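Long-range contact in vinylacetyl-CoA Delta-isomerase (PDB 6VJR), which probably acts as a flavin- and [4Fe-4S]-dependent 4-hydroxybutyryl-CoA dehydratase with vinylacetyl-CoA Delta-isomerase activity: residues S11-D16 with V26-D31. Numbering follows the deposited sequence.
Sequences SLRGRD and VKEPVD
The carboxylate of Glu28 bridges the two loops through hydrogen bonds from two backbone N-H groups. With CG anti to the backbone N (chi1 -178°) and the chain bent at chi2, OE1 presents its syn lone pair to Gly14 N at 2.9 Å, nearly straight (164°). OE2 turns its anti lone pair back to Val30 N (3.3 Å), so both segments grip the group. An alanine here would remove both acceptors and would probably loosen the loop at Gly14 from the 3-10 segment 29-31. A water adds a second link, accepting from Asp16 N and donating to Lys27 O, each at 2.8 Å.

The salt bridge lies further out: extended from CG to NE, Arg13 carries NH1 to 3.1 Å from Asp31 OD1. That oxygen lies near the guanidinium plane but is met from above the carboxylate plane.

Val30 CG1 packs 3.6 Å above the plane of the Arg13 guanidinium, offset toward its rim, while CG2 makes the apolar contact with Leu12 CB at 3.5 Å.

These contacts close the base of the hairpin of strands 19-21 and 24-25, joining the loop after helix 5-11 to that before helix 36-51, where Arg36 NH1 hydrogen-bonds to Val30 O.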
loop_
_atom_site.group_PDB
_atom_site.type_symbol
_atom_site.label_atom_id
_atom_site.label_comp_id
_atom_site.label_asym_id
_atom_site.label_seq_id
_atom_site.Cartn_x
_atom_site.Cartn_y
_atom_site.Cartn_z
ATOM N N SER A 11 -16.055 39.061 21.795
ATOM C CA SER A 11 -14.829 39.797 21.491
ATOM C C SER A 11 -14.602 39.953 19.972
ATOM O O SER A 11 -13.831 40.828 19.556
ATOM C CB SER A 11 -13.602 39.095 22.093
ATOM O OG SER A 11 -13.168 38.008 21.248
ATOM N N LEU A 12 -15.303 39.152 19.145
ATOM C CA LEU A 12 -15.154 39.194 17.681
ATOM C C LEU A 12 -16.131 40.160 17.017
ATOM O O LEU A 12 -16.082 40.341 15.794
ATOM C CB LEU A 12 -15.376 37.810 17.067
ATOM C CG LEU A 12 -14.369 36.728 17.447
ATOM C CD1 LEU A 12 -14.714 35.428 16.745
ATOM C CD2 LEU A 12 -12.959 37.194 17.130
ATOM N N ARG A 13 -17.085 40.676 17.800
ATOM C CA ARG A 13 -18.147 41.537 17.284
ATOM C C ARG A 13 -17.677 42.984 17.187
ATOM O O ARG A 13 -16.967 43.501 18.045
ATOM C CB ARG A 13 -19.412 41.509 18.135
ATOM C CG ARG A 13 -20.132 40.175 18.083
ATOM C CD ARG A 13 -21.442 40.256 18.835
ATOM N NE ARG A 13 -22.179 38.993 18.821
ATOM C CZ ARG A 13 -22.903 38.569 17.796
ATOM N NH1 ARG A 13 -23.047 39.314 16.713
ATOM N NH2 ARG A 13 -23.531 37.411 17.890
ATOM N N GLY A 14 -18.112 43.647 16.118
ATOM C CA GLY A 14 -17.934 45.077 16.021
ATOM C C GLY A 14 -16.525 45.495 15.623
ATOM O O GLY A 14 -16.221 46.676 15.850
ATOM N N ARG A 15 -15.713 44.590 15.010
ATOM C CA ARG A 15 -14.308 44.902 14.746
ATOM C C ARG A 15 -14.047 45.551 13.389
ATOM O O ARG A 15 -12.982 46.150 13.158
ATOM C CB ARG A 15 -13.400 43.690 14.889
ATOM C CG ARG A 15 -13.600 42.996 16.231
ATOM C CD ARG A 15 -12.421 42.088 16.563
ATOM N NE ARG A 15 -12.321 40.994 15.594
ATOM C CZ ARG A 15 -11.301 40.146 15.494
ATOM N NH1 ARG A 15 -10.316 40.191 16.374
ATOM N NH2 ARG A 15 -11.283 39.241 14.547
ATOM N N ASP A 16 -14.999 45.442 12.477
ATOM C CA ASP A 16 -14.840 46.006 11.132
ATOM C C ASP A 16 -13.519 45.663 10.413
ATOM O O ASP A 16 -12.953 46.498 9.694
ATOM C CB ASP A 16 -15.127 47.500 11.140
ATOM C CG ASP A 16 -15.452 48.073 9.763
ATOM O OD1 ASP A 16 -16.131 47.359 8.965
ATOM O OD2 ASP A 16 -15.036 49.222 9.490
ATOM N N VAL A 26 -17.921 41.509 4.225
ATOM C CA VAL A 26 -18.624 40.885 5.311
ATOM C C VAL A 26 -18.603 41.874 6.475
ATOM O O VAL A 26 -17.568 42.115 7.071
ATOM C CB VAL A 26 -17.994 39.549 5.711
ATOM C CG1 VAL A 26 -18.758 38.900 6.838
ATOM C CG2 VAL A 26 -17.884 38.583 4.531
ATOM N N LYS A 27 -19.771 42.364 6.873
ATOM C CA LYS A 27 -19.828 43.387 7.903
ATOM C C LYS A 27 -19.612 42.792 9.292
ATOM O O LYS A 27 -18.940 43.399 10.141
ATOM C CB LYS A 27 -21.151 44.145 7.706
ATOM C CG LYS A 27 -21.253 44.914 6.377
ATOM C CD LYS A 27 -20.035 45.775 6.033
ATOM C CE LYS A 27 -20.114 46.507 4.715
ATOM N NZ LYS A 27 -21.315 47.337 4.629
ATOM N N GLU A 28 -20.222 41.634 9.542
ATOM C CA GLU A 28 -20.094 41.016 10.843
ATOM C C GLU A 28 -19.868 39.522 10.648
ATOM O O GLU A 28 -20.831 38.734 10.575
ATOM C CB GLU A 28 -21.338 41.280 11.680
ATOM C CG GLU A 28 -21.225 40.689 13.079
ATOM C CD GLU A 28 -19.929 41.093 13.771
ATOM O OE1 GLU A 28 -19.896 42.285 14.214
ATOM O OE2 GLU A 28 -18.962 40.250 13.801
ATOM N N PRO A 29 -18.596 39.062 10.643
ATOM C CA PRO A 29 -18.323 37.641 10.422
ATOM C C PRO A 29 -19.058 36.723 11.404
ATOM O O PRO A 29 -19.466 35.620 11.028
ATOM C CB PRO A 29 -16.798 37.591 10.509
ATOM C CG PRO A 29 -16.367 38.964 10.027
ATOM C CD PRO A 29 -17.346 39.854 10.755
ATOM N N VAL A 30 -19.253 37.177 12.651
ATOM C CA VAL A 30 -19.852 36.339 13.688
ATOM C C VAL A 30 -21.261 35.931 13.279
ATOM O O VAL A 30 -21.769 34.910 13.734
ATOM C CB VAL A 30 -19.891 37.055 15.054
ATOM C CG1 VAL A 30 -20.603 36.235 16.121
ATOM C CG2 VAL A 30 -18.512 37.392 15.553
ATOM N N ASP A 31 -21.920 36.782 12.485
ATOM C CA ASP A 31 -23.287 36.533 12.075
ATOM C C ASP A 31 -23.391 35.928 10.677
ATOM O O ASP A 31 -24.500 35.752 10.173
ATOM C CB ASP A 31 -24.041 37.841 12.145
ATOM C CG ASP A 31 -24.281 38.372 13.548
ATOM O OD1 ASP A 31 -24.234 37.578 14.501
ATOM O OD2 ASP A 31 -24.491 39.589 13.656
HETATM O O HOH W 1 -17.660 44.596 12.303
#